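Local coordinates for protein beta-N-acetylhexosaminidase (Mycobacterium smegmatis, PDB 4YYF) that probably hydrolyses terminal non-reducing N-acetyl-D-hexosamine residues in N-acetyl-beta-D-hexosaminides, as a member of glycoside hydrolase family 3, at residues K203-G207 / V269-L273. The protein carries 1 engineered substitution. Residue numbers count along the deposited sequence, not the author numbering.
Sequences KHFPG and VYNLL. Engineered in segment 269-273: V269 (natural residue Ala).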
loop_
_atom_site.group_PDB
_atom_site.type_symbol
_atom_site.label_atom_id
_atom_site.label_comp_id
_atom_site.label_asym_id
_atom_site.label_seq_id
_atom_site.Cartn_x
_atom_site.Cartn_y
_atom_site.Cartn_z
ATOM N N LYS A 203 4.729 -5.015 3.009
ATOM C CA LYS A 203 3.795 -4.668 4.097
ATOM C C LYS A 203 3.892 -5.708 5.226
ATOM O O LYS A 203 4.332 -6.831 4.962
ATOM C CB LYS A 203 2.361 -4.559 3.541
ATOM C CG LYS A 203 1.742 -5.888 3.116
ATOM C CD LYS A 203 0.476 -5.657 2.256
ATOM C CE LYS A 203 -0.299 -6.959 2.034
ATOM N NZ LYS A 203 -1.512 -6.741 1.170
ATOM N N HIS A 204 3.513 -5.386 6.472
ATOM C CA HIS A 204 2.975 -4.095 6.914
ATOM C C HIS A 204 3.965 -3.444 7.901
ATOM O O HIS A 204 4.059 -3.858 9.056
ATOM C CB HIS A 204 1.612 -4.293 7.619
ATOM C CG HIS A 204 0.586 -5.023 6.801
ATOM N ND1 HIS A 204 0.547 -6.410 6.706
ATOM C CD2 HIS A 204 -0.459 -4.583 6.060
ATOM C CE1 HIS A 204 -0.451 -6.770 5.932
ATOM N NE2 HIS A 204 -1.087 -5.677 5.520
ATOM N N PHE A 205 4.696 -2.429 7.448
ATOM C CA PHE A 205 5.776 -1.799 8.227
ATOM C C PHE A 205 5.265 -1.102 9.498
ATOM O O PHE A 205 4.230 -0.430 9.470
ATOM C CB PHE A 205 6.490 -0.785 7.320
ATOM C CG PHE A 205 7.712 -0.147 7.921
ATOM C CD1 PHE A 205 7.611 1.023 8.673
ATOM C CD2 PHE A 205 8.978 -0.679 7.682
ATOM C CE1 PHE A 205 8.749 1.632 9.208
ATOM C CE2 PHE A 205 10.115 -0.067 8.210
ATOM C CZ PHE A 205 9.996 1.093 8.973
ATOM N N PRO A 206 6.000 -1.228 10.626
ATOM C CA PRO A 206 7.251 -1.974 10.838
ATOM C C PRO A 206 7.058 -3.430 11.269
ATOM O O PRO A 206 7.985 -4.029 11.825
ATOM C CB PRO A 206 7.904 -1.206 11.981
ATOM C CG PRO A 206 6.718 -0.750 12.815
ATOM C CD PRO A 206 5.688 -0.356 11.773
ATOM N N GLY A 207 5.876 -3.994 11.040
ATOM C CA GLY A 207 5.683 -5.415 11.298
ATOM C C GLY A 207 4.401 -5.778 12.026
ATOM O O GLY A 207 4.236 -5.453 13.204
ATOM N N VAL A 269 7.221 6.764 12.813
ATOM C CA VAL A 269 7.313 5.619 11.920
ATOM C C VAL A 269 7.969 6.010 10.606
ATOM O O VAL A 269 8.873 5.319 10.121
ATOM C CB VAL A 269 5.931 5.037 11.633
ATOM C CG1 VAL A 269 6.056 3.682 10.929
ATOM C CG2 VAL A 269 5.218 4.871 12.909
ATOM N N TYR A 270 7.526 7.132 10.047
ATOM C CA TYR A 270 8.055 7.600 8.774
ATOM C C TYR A 270 9.489 8.090 8.916
ATOM O O TYR A 270 10.323 7.805 8.053
ATOM C CB TYR A 270 7.117 8.647 8.160
ATOM C CG TYR A 270 5.738 8.066 7.928
ATOM C CD1 TYR A 270 5.461 7.321 6.793
ATOM C CD2 TYR A 270 4.723 8.226 8.871
ATOM C CE1 TYR A 270 4.206 6.765 6.588
ATOM C CE2 TYR A 270 3.467 7.681 8.670
ATOM C CZ TYR A 270 3.214 6.956 7.529
ATOM O OH TYR A 270 1.965 6.420 7.337
ATOM N N ASN A 271 9.798 8.777 10.014
ATOM C CA ASN A 271 11.187 9.147 10.267
ATOM C C ASN A 271 12.084 7.913 10.328
ATOM O O ASN A 271 13.203 7.937 9.839
ATOM C CB ASN A 271 11.346 9.972 11.555
ATOM C CG ASN A 271 10.780 11.366 11.433
ATOM O OD1 ASN A 271 10.649 11.908 10.330
ATOM N ND2 ASN A 271 10.434 11.961 12.573
ATOM N N LEU A 272 11.587 6.838 10.936
ATOM C CA LEU A 272 12.377 5.618 11.075
ATOM C C LEU A 272 12.721 5.068 9.691
ATOM O O LEU A 272 13.855 4.672 9.430
ATOM C CB LEU A 272 11.596 4.564 11.861
ATOM C CG LEU A 272 12.372 3.293 12.218
ATOM C CD1 LEU A 272 13.401 3.584 13.286
ATOM C CD2 LEU A 272 11.402 2.185 12.675
ATOM N N LEU A 273 11.727 5.077 8.808
ATOM C CA LEU A 273 11.873 4.575 7.444
ATOM C C LEU A 273 12.756 5.494 6.593
ATOM O O LEU A 273 13.669 5.027 5.901
ATOM C CB LEU A 273 10.478 4.384 6.824
ATOM C CG LEU A 273 10.328 3.718 5.456
ATOM C CD1 LEU A 273 11.004 2.347 5.431
ATOM C CD2 LEU A 273 8.834 3.605 5.080
#
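A single aromatic knob can join the end of a barrel strand to a helix with no hydrogen bond between the two segments, and F205 is a clear case. With CA-to-CB pointing toward the helix and chi1 in t, the ring reaches into a hollow on the helix 267-275, walled by V269, L272 and L273, side chains one turn apart or adjacent. The walls meet the ring differently. L273 lies over one face in a CH-pi contact, its CD1 4.1 Å from the F205 ring centroid and 26° off the normal; L273 CD1 comes within 3.8 Å of F205 CE2. V269, an engineered residue where the natural sequence has Ala, abuts the edge, with its CG1 3.8 Å from F205 CE1. L272 closes the tip obliquely, CD2 lying 4.1 Å from F205 CZ. P206, joined to F205 by a cis peptide, adds a smaller bump: its CD sits 4.1 Å from the same V269 CG1, so that methyl is touched by both residues. Y236 packs edge-to-face with F205, and L225 and M229 of helix 225-229 touch L272. Just before F205, K203 forms a salt bridge with E106 and H204 hydrogen-bonds D160. The KHFPG sequence, in which H204 also follows a cis peptide, matches the KH(F/I)PG motif of the NagZ-type beta-N-acetylhexosaminidases of family 3, at the C-terminal end of a TIM-barrel strand, packed here against a helix from farther along the chain.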